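Local coordinates for protein 6-phospho-alpha-glucosidase (Merdibacter massiliensis, PDB 6VC6) that probably hydrolyses 6-phospho-alpha-glucosides with the help of NAD and a manganese ion, as a member of glycosyl hydrolase family 4, at residues 83-88 / 144-149; 124-129 / 154-159. All coordinates share one frame; numbering follows the deposited sequence.

Contact 1. Residues 83-88 / 144-149; sequences MQMRAG and NYSNPA. With NAD (nicotinamide-adenine-dinucleotide), chain G; G6P (6-O-phosphono-alpha-D-glucopyranose), chain F.
Met-83 and Tyr-145 meet through a backbone bond, with Tyr-145 N giving to Met-83 O at 2.8 Å. It follows the parallel bridge of Met-83, a selenomethionine, with Asn-144, where two neighbouring strands end. The tight part gathers round Ser-146. Its OG, turned beside its own backbone N (chi1 -45°), gives to Asn-144 OD1 at 2.8 Å and takes a weak bond from Met-85 N at 3.1 Å. Asn-144 ND2 bonds back to Ser-146 O and also to Asn-168, so both ends of the amide are held.

Further along, the segments part, and the nicotinamide-side ribose of NAD lies between Arg-86 and Asn-147. Arg-86 NE gives to NAD O3 at 2.9 Å, and Glu-109 is a second partner of the guanidinium. Asn-147 ND2 spans two ligands: NAD O2D at 3.0 Å and G6P O3 at 2.7 Å. Its OD1 accepts from Ala-149 N in an Asx turn, which fixes the amide's rotation. NAD bound at the C-terminal ends of parallel strands 80-83 and 141-144 is the arrangement of a Rossmann-type fold. Strand 4-9 lies beside 80-83, strand 166-169 lies beside 141-144, and helix 113-136 packs on Met-83 and Asn-144.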
HETATM    1  N   MSE A  83      -2.258   2.937  10.216  1.00 35.89           N
HETATM    2  CA  MSE A  83      -1.547   1.663  10.281  1.00 43.17           C
HETATM    3  C   MSE A  83      -0.528   1.517   9.153  1.00 39.89           C
HETATM    4  O   MSE A  83      -0.881   1.576   7.976  1.00 40.06           O
HETATM    5  CB  MSE A  83      -2.539   0.498  10.242  1.00 37.99           C
HETATM    6  CG  MSE A  83      -3.765   0.699  11.115  1.00 41.71           C
HETATM    7 SE   MSE A  83      -4.614  -0.985  11.612  0.70 48.42          SE
HETATM    8  CE  MSE A  83      -3.272  -1.639  12.859  1.00 48.57           C
ATOM      9  N   GLN A  84       0.736   1.324   9.521  1.00 40.47           N
ATOM     10  CA  GLN A  84       1.814   1.133   8.555  1.00 42.27           C
ATOM     11  C   GLN A  84       2.825   0.123   9.093  1.00 41.87           C
ATOM     12  O   GLN A  84       4.037   0.344   9.078  1.00 35.99           O
ATOM     13  CB  GLN A  84       2.484   2.462   8.206  1.00 41.82           C
ATOM     14  CG  GLN A  84       3.015   3.248   9.397  1.00 43.48           C
ATOM     15  CD  GLN A  84       3.824   4.459   8.973  1.00 46.05           C
ATOM     16  OE1 GLN A  84       4.479   5.103   9.792  1.00 46.41           O
ATOM     17  NE2 GLN A  84       3.782   4.774   7.683  1.00 42.43           N
HETATM   18  N   MSE A  85       2.323  -1.016   9.548  1.00 41.49           N
HETATM   19  CA  MSE A  85       3.159  -2.105  10.016  1.00 41.44           C
HETATM   20  C   MSE A  85       3.742  -2.885   8.868  1.00 43.00           C
HETATM   21  O   MSE A  85       3.175  -2.842   7.786  1.00 40.16           O
HETATM   22  CB  MSE A  85       2.375  -3.064  10.911  1.00 38.87           C
HETATM   23  CG  MSE A  85       1.393  -3.955  10.152  1.00 44.72           C
HETATM   24 SE   MSE A  85       0.749  -5.541  11.116  1.00 54.01          SE
HETATM   25  CE  MSE A  85       0.099  -4.610  12.689  1.00 55.27           C
ATOM     26  N   ARG A  86       4.845  -3.586   9.087  1.00 39.22           N
ATOM     27  CA  ARG A  86       5.391  -4.551   8.135  1.00 37.10           C
ATOM     28  C   ARG A  86       5.607  -5.851   8.903  1.00 38.70           C
ATOM     29  O   ARG A  86       6.618  -6.007   9.596  1.00 39.63           O
ATOM     30  CB  ARG A  86       6.685  -4.054   7.498  1.00 38.57           C
ATOM     31  CG  ARG A  86       7.237  -4.981   6.424  1.00 39.24           C
ATOM     32  CD  ARG A  86       8.597  -4.519   5.915  1.00 40.58           C
ATOM     33  NE  ARG A  86       8.510  -3.309   5.102  1.00 37.00           N
ATOM     34  CZ  ARG A  86       8.177  -3.295   3.815  1.00 37.03           C
ATOM     35  NH1 ARG A  86       8.126  -2.147   3.154  1.00 36.61           N
ATOM     36  NH2 ARG A  86       7.890  -4.429   3.190  1.00 40.99           N
ATOM     37  N   ALA A  87       4.649  -6.771   8.788  1.00 38.99           N
ATOM     38  CA  ALA A  87       4.726  -8.038   9.505  1.00 42.34           C
ATOM     39  C   ALA A  87       5.973  -8.804   9.092  1.00 35.27           C
ATOM     40  O   ALA A  87       6.124  -9.180   7.924  1.00 36.89           O
ATOM     41  CB  ALA A  87       3.473  -8.870   9.238  1.00 39.15           C
ATOM     42  N   GLY A  88       6.868  -9.032  10.052  1.00 37.90           N
ATOM     43  CA  GLY A  88       8.149  -9.644   9.780  1.00 37.26           C
ATOM     44  C   GLY A  88       9.258  -8.668   9.454  1.00 42.96           C
ATOM     45  O   GLY A  88      10.433  -9.056   9.488  1.00 44.09           O
ATOM     46  N   ASN A 144      -5.446   2.206   6.720  1.00 36.47           N
ATOM     47  CA  ASN A 144      -4.404   1.191   6.653  1.00 35.57           C
ATOM     48  C   ASN A 144      -3.568   1.361   5.391  1.00 39.82           C
ATOM     49  O   ASN A 144      -4.105   1.348   4.277  1.00 34.99           O
ATOM     50  CB  ASN A 144      -5.009  -0.212   6.698  1.00 32.64           C
ATOM     51  CG  ASN A 144      -3.963  -1.296   6.565  1.00 42.08           C
ATOM     52  OD1 ASN A 144      -3.015  -1.354   7.347  1.00 38.59           O
ATOM     53  ND2 ASN A 144      -4.126  -2.159   5.570  1.00 38.85           N
ATOM     54  N   TYR A 145      -2.266   1.430   5.542  1.00 39.01           N
ATOM     55  CA  TYR A 145      -1.355   1.421   4.430  1.00 37.62           C
ATOM     56  C   TYR A 145      -0.704   0.042   4.340  1.00 40.21           C
ATOM     57  O   TYR A 145      -0.136  -0.303   3.328  1.00 41.85           O
ATOM     58  CB  TYR A 145      -0.264   2.438   4.690  1.00 43.40           C
ATOM     59  CG  TYR A 145      -0.270   3.680   3.851  1.00 45.69           C
ATOM     60  CD1 TYR A 145       0.236   4.851   4.345  1.00 48.23           C
ATOM     61  CD2 TYR A 145      -0.742   3.673   2.568  1.00 46.28           C
ATOM     62  CE1 TYR A 145       0.270   5.991   3.589  1.00 59.97           C
ATOM     63  CE2 TYR A 145      -0.721   4.810   1.803  1.00 63.83           C
ATOM     64  CZ  TYR A 145      -0.209   5.965   2.324  1.00 75.41           C
ATOM     65  OH  TYR A 145      -0.180   7.098   1.582  1.00 86.17           O
ATOM     66  N   SER A 146      -0.796  -0.742   5.408  1.00 40.02           N
ATOM     67  CA  SER A 146      -0.003  -1.959   5.535  1.00 33.58           C
ATOM     68  C   SER A 146      -0.272  -2.957   4.418  1.00 40.86           C
ATOM     69  O   SER A 146      -1.407  -3.291   4.135  1.00 33.82           O
ATOM     70  CB  SER A 146      -0.271  -2.632   6.884  1.00 39.95           C
ATOM     71  OG  SER A 146      -0.270  -1.707   7.952  1.00 41.14           O
ATOM     72  N   ASN A 147       0.803  -3.453   3.822  1.00 37.62           N
ATOM     73  CA  ASN A 147       0.744  -4.356   2.678  1.00 36.41           C
ATOM     74  C   ASN A 147       0.818  -5.841   3.062  1.00 40.20           C
ATOM     75  O   ASN A 147       1.188  -6.132   4.183  1.00 38.03           O
ATOM     76  CB  ASN A 147       1.842  -4.016   1.678  1.00 38.24           C
ATOM     77  CG  ASN A 147       1.405  -2.989   0.661  1.00 42.48           C
ATOM     78  OD1 ASN A 147       0.361  -3.121   0.048  1.00 36.66           O
ATOM     79  ND2 ASN A 147       2.208  -1.962   0.479  1.00 39.94           N
ATOM     80  N   PRO A 148       0.460  -6.733   2.150  1.00 36.75           N
ATOM     81  CA  PRO A 148      -0.050  -6.369   0.826  1.00 34.93           C
ATOM     82  C   PRO A 148      -1.527  -6.033   0.879  1.00 39.69           C
ATOM     83  O   PRO A 148      -2.314  -6.834   1.338  1.00 35.48           O
ATOM     84  CB  PRO A 148       0.152  -7.627  -0.002  1.00 38.23           C
ATOM     85  CG  PRO A 148       0.837  -8.599   0.864  1.00 36.51           C
ATOM     86  CD  PRO A 148       0.760  -8.155   2.271  1.00 33.89           C
ATOM     87  N   ALA A 149      -1.879  -4.853   0.405  1.00 34.90           N
ATOM     88  CA  ALA A 149      -3.190  -4.284   0.630  1.00 38.22           C
ATOM     89  C   ALA A 149      -4.331  -5.139   0.097  1.00 36.61           C
ATOM     90  O   ALA A 149      -5.361  -5.245   0.729  1.00 35.57           O
ATOM     91  CB  ALA A 149      -3.262  -2.878   0.067  1.00 35.72           C
TER
HETATM   92  PA  NAD G 503       9.598  -0.924   8.195  1.00 40.71           P
HETATM   93  O1A NAD G 503      10.595   0.207   8.105  1.00 40.30           O
HETATM   94  O2A NAD G 503      10.068  -2.318   8.532  1.00 43.12           O
HETATM   95  O5B NAD G 503       8.457  -0.514   9.252  1.00 43.04           O
HETATM   96  C5B NAD G 503       7.578  -1.498   9.786  1.00 41.79           C
HETATM   97  C4B NAD G 503       7.328  -1.209  11.256  1.00 40.45           C
HETATM   98  O4B NAD G 503       6.150  -1.891  11.693  1.00 41.15           O
HETATM   99  C3B NAD G 503       8.486  -1.712  12.103  1.00 40.41           C
HETATM  100  O3B NAD G 503       8.938  -0.665  12.964  1.00 40.36           O
HETATM  101  C2B NAD G 503       7.910  -2.837  12.935  1.00 39.24           C
HETATM  102  O2B NAD G 503       8.442  -2.809  14.262  1.00 43.08           O
HETATM  103  C1B NAD G 503       6.420  -2.543  12.934  1.00 38.24           C
HETATM  104  N9A NAD G 503       5.613  -3.778  13.085  1.00 37.31           N
HETATM  105  C8A NAD G 503       5.823  -4.964  12.483  1.00 43.58           C
HETATM  106  N7A NAD G 503       4.889  -5.875  12.864  1.00 42.42           N
HETATM  107  C5A NAD G 503       4.062  -5.266  13.733  1.00 39.88           C
HETATM  108  C6A NAD G 503       2.863  -5.643  14.521  1.00 40.55           C
HETATM  109  N6A NAD G 503       2.344  -6.892  14.453  1.00 40.85           N
HETATM  110  N1A NAD G 503       2.305  -4.697  15.310  1.00 42.71           N
HETATM  111  C2A NAD G 503       2.808  -3.451  15.389  1.00 42.51           C
HETATM  112  N3A NAD G 503       3.890  -3.042  14.705  1.00 43.05           N
HETATM  113  C4A NAD G 503       4.549  -3.887  13.879  1.00 38.87           C
HETATM  114  O3  NAD G 503       8.752  -0.995   6.827  1.00 40.65           O
HETATM  115  PN  NAD G 503       8.587   0.264   5.841  1.00 40.40           P
HETATM  116  O1N NAD G 503       9.490   0.056   4.648  1.00 36.68           O
HETATM  117  O2N NAD G 503       8.651   1.546   6.638  1.00 35.23           O
HETATM  118  O5D NAD G 503       7.070   0.037   5.366  1.00 37.98           O
HETATM  119  C5D NAD G 503       5.988   0.419   6.214  1.00 37.33           C
HETATM  120  C4D NAD G 503       4.711  -0.203   5.670  1.00 40.68           C
HETATM  121  O4D NAD G 503       4.038   0.726   4.817  1.00 39.64           O
HETATM  122  C3D NAD G 503       5.032  -1.431   4.829  1.00 39.39           C
HETATM  123  O3D NAD G 503       4.159  -2.496   5.210  1.00 39.87           O
HETATM  124  C2D NAD G 503       4.703  -1.020   3.412  1.00 36.49           C
HETATM  125  O2D NAD G 503       4.204  -2.124   2.656  1.00 38.34           O
HETATM  126  C1D NAD G 503       3.634   0.032   3.637  1.00 39.43           C
HETATM  127  N1N NAD G 503       3.475   0.924   2.492  1.00 38.32           N
HETATM  128  C2N NAD G 503       2.319   0.853   1.829  1.00 39.57           C
HETATM  129  C3N NAD G 503       2.072   1.658   0.732  1.00 42.64           C
HETATM  130  C7N NAD G 503       0.758   1.533   0.023  1.00 41.80           C
HETATM  131  O7N NAD G 503       0.614   2.051  -1.072  1.00 39.00           O
HETATM  132  N7N NAD G 503      -0.219   0.844   0.612  1.00 37.90           N
HETATM  133  C4N NAD G 503       3.043   2.563   0.324  1.00 42.72           C
HETATM  134  C5N NAD G 503       4.243   2.617   1.027  1.00 41.64           C
HETATM  135  C6N NAD G 503       4.435   1.783   2.125  1.00 38.14           C
HETATM  136  C1  G6P F 502       4.639   1.461  -4.269  1.00 41.07           C
HETATM  137  C2  G6P F 502       3.381   0.875  -3.613  1.00 40.99           C
HETATM  138  C3  G6P F 502       3.584   0.380  -2.192  1.00 37.01           C
HETATM  139  C4  G6P F 502       4.909  -0.341  -2.109  1.00 44.51           C
HETATM  140  C5  G6P F 502       6.000   0.695  -2.299  1.00 39.51           C
HETATM  141  C6  G6P F 502       7.356   0.004  -2.340  1.00 40.70           C
HETATM  142  O1  G6P F 502       4.369   2.800  -4.704  1.00 46.74           O
HETATM  143  O2  G6P F 502       2.341   1.862  -3.619  1.00 42.25           O
HETATM  144  O3  G6P F 502       2.523  -0.499  -1.806  1.00 41.11           O
HETATM  145  O4  G6P F 502       5.037  -0.955  -0.823  1.00 36.86           O
HETATM  146  O5  G6P F 502       5.870   1.436  -3.519  1.00 43.75           O
HETATM  147  O6  G6P F 502       8.355   0.931  -1.931  1.00 48.85           O
HETATM  148  P   G6P F 502       9.839   0.426  -1.575  1.00 39.36           P
HETATM  149  O1P G6P F 502       9.711  -0.011  -0.135  1.00 38.52           O
HETATM  150  O2P G6P F 502      10.102  -0.700  -2.548  1.00 37.92           O
HETATM  151  O3P G6P F 502      10.701   1.644  -1.805  1.00 38.09           O

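Contact 2. Residues 124-129 / 154-159; sequences VDMIES and EALRRE. With NAD (nicotinamide-adenine-dinucleotide), chain G.
Ile-127 and Glu-159 make the closest approach between the two helices. Ile-127 CG2 touches Glu-159 CG at 3.7 Å. The glutamate packs with its CB and CG, and its carboxylate also lies against Ile-127 CG2. Ile-127 CG1 lies beside its own backbone N (chi1 -72°), and the chain runs on extended, which carries CD1 toward the other helix. There CD1 comes to 4.4 Å from Ala-155 CB. Leu-156 runs past Ile-127 in the opposite sense, with its CD2 at 4.0 Å from Ile-127 CG1. The other Leu-156 branch, CD1, meets CE of Met-126, a selenomethionine, and these two side chains cross at about a right angle. With an alanine in place of Ile-127, a gap is likely to open between the helices, and the Glu-159 chain and Leu-156 CD2 would lose this partner.

The helix segments run roughly the same way, with axes 10.3 Å apart at closest approach and a crossing angle of -39°. Helix 113-136 leads into strand 141-144, and helix 149-159 leads out of it. They are neighbouring helices of a Rossmann-type alpha/beta fold.

Among the polar groups, the carboxylate of Glu-159 is bonded to His-131 and Tyr-399. Glu-154 turns toward helix 378-400 and forms a salt-bridge network within its own helix. Arg-157 grips it side-on, one nitrogen to each oxygen, with NH2 at 2.9 Å from Glu-154 OE2. Arg-158 brings NE and NH2 to that same OE2, on its anti side. Asp-396 and Lys-392 of helix 378-400 add further salt bridges to this network.

One bond reaches the cofactor. NAD N6A gives to Asp-125 OD2 at 3.0 Å, which ties helix 113-136 to the adenine.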
ATOM      1  N   VAL A 124      -2.148 -12.583   9.785  1.00 38.74           N
ATOM      2  CA  VAL A 124      -2.075 -12.938  11.199  1.00 40.96           C
ATOM      3  C   VAL A 124      -1.954 -11.685  12.060  1.00 40.63           C
ATOM      4  O   VAL A 124      -2.681 -11.516  13.045  1.00 41.96           O
ATOM      5  CB  VAL A 124      -0.904 -13.906  11.444  1.00 41.10           C
ATOM      6  CG1 VAL A 124      -0.679 -14.108  12.935  1.00 38.55           C
ATOM      7  CG2 VAL A 124      -1.160 -15.236  10.750  1.00 40.16           C
ATOM      8  N   ASP A 125      -1.040 -10.783  11.693  1.00 38.90           N
ATOM      9  CA  ASP A 125      -0.744  -9.639  12.547  1.00 41.51           C
ATOM     10  C   ASP A 125      -1.777  -8.525  12.417  1.00 42.03           C
ATOM     11  O   ASP A 125      -2.020  -7.804  13.392  1.00 41.24           O
ATOM     12  CB  ASP A 125       0.653  -9.100  12.232  1.00 41.50           C
ATOM     13  CG  ASP A 125       1.757  -9.935  12.856  1.00 45.09           C
ATOM     14  OD1 ASP A 125       1.481 -11.084  13.263  1.00 45.90           O
ATOM     15  OD2 ASP A 125       2.902  -9.443  12.938  1.00 42.12           O
HETATM   16  N   MSE A 126      -2.368  -8.346  11.248  1.00 37.72           N
HETATM   17  CA  MSE A 126      -3.381  -7.321  11.069  1.00 39.51           C
HETATM   18  C   MSE A 126      -4.658  -7.650  11.818  1.00 41.36           C
HETATM   19  O   MSE A 126      -5.199  -6.767  12.468  1.00 36.78           O
HETATM   20  CB  MSE A 126      -3.711  -7.071   9.607  1.00 36.80           C
HETATM   21  CG  MSE A 126      -2.692  -6.241   8.841  1.00 39.69           C
HETATM   22 SE   MSE A 126      -2.525  -4.391   9.439  0.70 50.75          SE
HETATM   23  CE  MSE A 126      -4.344  -3.780   9.162  1.00 46.95           C
ATOM     24  N   ILE A 127      -5.142  -8.880  11.739  1.00 39.55           N
ATOM     25  CA  ILE A 127      -6.353  -9.293  12.440  1.00 40.31           C
ATOM     26  C   ILE A 127      -6.142  -9.240  13.949  1.00 38.47           C
ATOM     27  O   ILE A 127      -7.037  -8.838  14.704  1.00 41.25           O
ATOM     28  CB  ILE A 127      -6.786 -10.693  11.965  1.00 40.47           C
ATOM     29  CG1 ILE A 127      -7.344 -10.608  10.542  1.00 40.05           C
ATOM     30  CG2 ILE A 127      -7.808 -11.301  12.914  1.00 41.19           C
ATOM     31  CD1 ILE A 127      -7.665 -11.945   9.925  1.00 37.84           C
ATOM     32  N   GLU A 128      -4.949  -9.624  14.410  1.00 41.27           N
ATOM     33  CA  GLU A 128      -4.640  -9.524  15.833  1.00 40.99           C
ATOM     34  C   GLU A 128      -4.620  -8.071  16.292  1.00 42.28           C
ATOM     35  O   GLU A 128      -5.067  -7.755  17.401  1.00 40.83           O
ATOM     36  CB  GLU A 128      -3.298 -10.198  16.122  1.00 42.19           C
ATOM     37  CG  GLU A 128      -2.939 -10.279  17.597  1.00 50.78           C
ATOM     38  CD  GLU A 128      -1.481 -10.641  17.821  1.00 64.95           C
ATOM     39  OE1 GLU A 128      -0.603  -9.965  17.243  1.00 59.63           O
ATOM     40  OE2 GLU A 128      -1.213 -11.604  18.570  1.00 64.57           O
ATOM     41  N   SER A 129      -4.113  -7.170  15.447  1.00 39.78           N
ATOM     42  CA  SER A 129      -3.984  -5.774  15.848  1.00 40.49           C
ATOM     43  C   SER A 129      -5.334  -5.067  15.867  1.00 39.50           C
ATOM     44  O   SER A 129      -5.612  -4.276  16.776  1.00 40.37           O
ATOM     45  CB  SER A 129      -3.013  -5.049  14.916  1.00 37.50           C
ATOM     46  OG  SER A 129      -2.880  -3.688  15.288  1.00 43.29           O
ATOM     47  N   GLU A 154      -9.003  -8.345   1.816  1.00 33.63           N
ATOM     48  CA  GLU A 154      -9.840  -9.533   1.691  1.00 33.78           C
ATOM     49  C   GLU A 154      -9.977 -10.256   3.025  1.00 35.31           C
ATOM     50  O   GLU A 154     -11.070 -10.712   3.382  1.00 32.09           O
ATOM     51  CB  GLU A 154      -9.266 -10.466   0.623  1.00 33.40           C
ATOM     52  CG  GLU A 154      -9.848 -11.872   0.631  1.00 32.59           C
ATOM     53  CD  GLU A 154     -11.309 -11.916   0.214  1.00 40.07           C
ATOM     54  OE1 GLU A 154     -11.799 -10.928  -0.372  1.00 36.07           O
ATOM     55  OE2 GLU A 154     -11.967 -12.946   0.472  1.00 38.42           O
ATOM     56  N   ALA A 155      -8.881 -10.363   3.781  1.00 34.26           N
ATOM     57  CA  ALA A 155      -8.948 -11.017   5.085  1.00 35.53           C
ATOM     58  C   ALA A 155      -9.757 -10.191   6.078  1.00 35.09           C
ATOM     59  O   ALA A 155     -10.503 -10.748   6.893  1.00 35.55           O
ATOM     60  CB  ALA A 155      -7.539 -11.272   5.618  1.00 34.08           C
ATOM     61  N   LEU A 156      -9.623  -8.863   6.029  1.00 34.99           N
ATOM     62  CA  LEU A 156     -10.384  -8.012   6.936  1.00 35.38           C
ATOM     63  C   LEU A 156     -11.863  -7.980   6.569  1.00 37.87           C
ATOM     64  O   LEU A 156     -12.710  -7.745   7.439  1.00 38.18           O
ATOM     65  CB  LEU A 156      -9.805  -6.597   6.941  1.00 29.29           C
ATOM     66  CG  LEU A 156      -8.396  -6.459   7.523  1.00 40.05           C
ATOM     67  CD1 LEU A 156      -7.992  -4.996   7.630  1.00 37.59           C
ATOM     68  CD2 LEU A 156      -8.296  -7.148   8.877  1.00 34.22           C
ATOM     69  N   ARG A 157     -12.189  -8.209   5.295  1.00 35.03           N
ATOM     70  CA  ARG A 157     -13.589  -8.303   4.895  1.00 35.31           C
ATOM     71  C   ARG A 157     -14.277  -9.476   5.582  1.00 39.94           C
ATOM     72  O   ARG A 157     -15.439  -9.372   5.993  1.00 33.86           O
ATOM     73  CB  ARG A 157     -13.689  -8.437   3.374  1.00 36.16           C
ATOM     74  CG  ARG A 157     -15.102  -8.661   2.857  1.00 37.33           C
ATOM     75  CD  ARG A 157     -15.102  -9.047   1.385  1.00 36.51           C
ATOM     76  NE  ARG A 157     -14.613 -10.406   1.167  1.00 35.03           N
ATOM     77  CZ  ARG A 157     -15.352 -11.500   1.325  1.00 39.59           C
ATOM     78  NH1 ARG A 157     -16.618 -11.400   1.709  1.00 38.44           N
ATOM     79  NH2 ARG A 157     -14.827 -12.697   1.102  1.00 31.87           N
ATOM     80  N   ARG A 158     -13.570 -10.599   5.726  1.00 34.19           N
ATOM     81  CA  ARG A 158     -14.153 -11.770   6.368  1.00 33.52           C
ATOM     82  C   ARG A 158     -14.154 -11.640   7.887  1.00 36.34           C
ATOM     83  O   ARG A 158     -15.131 -12.019   8.543  1.00 41.23           O
ATOM     84  CB  ARG A 158     -13.394 -13.030   5.952  1.00 37.37           C
ATOM     85  CG  ARG A 158     -13.326 -13.265   4.451  1.00 39.07           C
ATOM     86  CD  ARG A 158     -12.888 -14.689   4.156  1.00 36.16           C
ATOM     87  NE  ARG A 158     -12.474 -14.869   2.768  1.00 50.19           N
ATOM     88  CZ  ARG A 158     -12.034 -16.019   2.268  1.00 50.87           C
ATOM     89  NH1 ARG A 158     -11.946 -17.091   3.045  1.00 37.89           N
ATOM     90  NH2 ARG A 158     -11.675 -16.098   0.992  1.00 40.02           N
ATOM     91  N   GLU A 159     -13.072 -11.110   8.461  1.00 35.58           N
ATOM     92  CA  GLU A 159     -12.956 -11.064   9.915  1.00 36.22           C
ATOM     93  C   GLU A 159     -13.885 -10.017  10.518  1.00 39.52           C
ATOM     94  O   GLU A 159     -14.451 -10.230  11.596  1.00 39.44           O
ATOM     95  CB  GLU A 159     -11.509 -10.790  10.319  1.00 37.68           C
ATOM     96  CG  GLU A 159     -11.261 -10.854  11.818  1.00 40.20           C
ATOM     97  CD  GLU A 159     -11.300 -12.270  12.358  1.00 43.12           C
ATOM     98  OE1 GLU A 159     -10.882 -13.196  11.633  1.00 43.22           O
ATOM     99  OE2 GLU A 159     -11.749 -12.455  13.509  1.00 51.19           O
TER
HETATM  100  PA  NAD G 503       9.598  -0.924   8.195  1.00 40.71           P
HETATM  101  O1A NAD G 503      10.595   0.207   8.105  1.00 40.30           O
HETATM  102  O2A NAD G 503      10.068  -2.318   8.532  1.00 43.12           O
HETATM  103  O5B NAD G 503       8.457  -0.514   9.252  1.00 43.04           O
HETATM  104  C5B NAD G 503       7.578  -1.498   9.786  1.00 41.79           C
HETATM  105  C4B NAD G 503       7.328  -1.209  11.256  1.00 40.45           C
HETATM  106  O4B NAD G 503       6.150  -1.891  11.693  1.00 41.15           O
HETATM  107  C3B NAD G 503       8.486  -1.712  12.103  1.00 40.41           C
HETATM  108  O3B NAD G 503       8.938  -0.665  12.964  1.00 40.36           O
HETATM  109  C2B NAD G 503       7.910  -2.837  12.935  1.00 39.24           C
HETATM  110  O2B NAD G 503       8.442  -2.809  14.262  1.00 43.08           O
HETATM  111  C1B NAD G 503       6.420  -2.543  12.934  1.00 38.24           C
HETATM  112  N9A NAD G 503       5.613  -3.778  13.085  1.00 37.31           N
HETATM  113  C8A NAD G 503       5.823  -4.964  12.483  1.00 43.58           C
HETATM  114  N7A NAD G 503       4.889  -5.875  12.864  1.00 42.42           N
HETATM  115  C5A NAD G 503       4.062  -5.266  13.733  1.00 39.88           C
HETATM  116  C6A NAD G 503       2.863  -5.643  14.521  1.00 40.55           C
HETATM  117  N6A NAD G 503       2.344  -6.892  14.453  1.00 40.85           N
HETATM  118  N1A NAD G 503       2.305  -4.697  15.310  1.00 42.71           N
HETATM  119  C2A NAD G 503       2.808  -3.451  15.389  1.00 42.51           C
HETATM  120  N3A NAD G 503       3.890  -3.042  14.705  1.00 43.05           N
HETATM  121  C4A NAD G 503       4.549  -3.887  13.879  1.00 38.87           C
HETATM  122  O3  NAD G 503       8.752  -0.995   6.827  1.00 40.65           O
HETATM  123  PN  NAD G 503       8.587   0.264   5.841  1.00 40.40           P
HETATM  124  O1N NAD G 503       9.490   0.056   4.648  1.00 36.68           O
HETATM  125  O2N NAD G 503       8.651   1.546   6.638  1.00 35.23           O
HETATM  126  O5D NAD G 503       7.070   0.037   5.366  1.00 37.98           O
HETATM  127  C5D NAD G 503       5.988   0.419   6.214  1.00 37.33           C
HETATM  128  C4D NAD G 503       4.711  -0.203   5.670  1.00 40.68           C
HETATM  129  O4D NAD G 503       4.038   0.726   4.817  1.00 39.64           O
HETATM  130  C3D NAD G 503       5.032  -1.431   4.829  1.00 39.39           C
HETATM  131  O3D NAD G 503       4.159  -2.496   5.210  1.00 39.87           O
HETATM  132  C2D NAD G 503       4.703  -1.020   3.412  1.00 36.49           C
HETATM  133  O2D NAD G 503       4.204  -2.124   2.656  1.00 38.34           O
HETATM  134  C1D NAD G 503       3.634   0.032   3.637  1.00 39.43           C
HETATM  135  N1N NAD G 503       3.475   0.924   2.492  1.00 38.32           N
HETATM  136  C2N NAD G 503       2.319   0.853   1.829  1.00 39.57           C
HETATM  137  C3N NAD G 503       2.072   1.658   0.732  1.00 42.64           C
HETATM  138  C7N NAD G 503       0.758   1.533   0.023  1.00 41.80           C
HETATM  139  O7N NAD G 503       0.614   2.051  -1.072  1.00 39.00           O
HETATM  140  N7N NAD G 503      -0.219   0.844   0.612  1.00 37.90           N
HETATM  141  C4N NAD G 503       3.043   2.563   0.324  1.00 42.72           C
HETATM  142  C5N NAD G 503       4.243   2.617   1.027  1.00 41.64           C
HETATM  143  C6N NAD G 503       4.435   1.783   2.125  1.00 38.14           C

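Overall arrangement
The two contacts touch directly, with centres about 11 Å apart. Helix 113-136 packs against the strand ends of contact 1. Met-83 SE is 3.7 Å from Met-126 CE, and Met-85 SE is 3.7 Å from Asp-125 CB. Both contacts also share NAD. Contact 1 meets it from nicotinamide to adenine; contact 2 adds the Asp-125 bond to the adenine amino group. Met-85 packs against that same ring, its CE at 3.4 Å from NAD N1A. Contact 1 also reaches the G6P pocket, through Asn-147. The side chain of Tyr-145 is about 6 Å from the bound manganese ion. In contact 2 the side chain of Met-126 is about 13 Å from the manganese ion and from G6P.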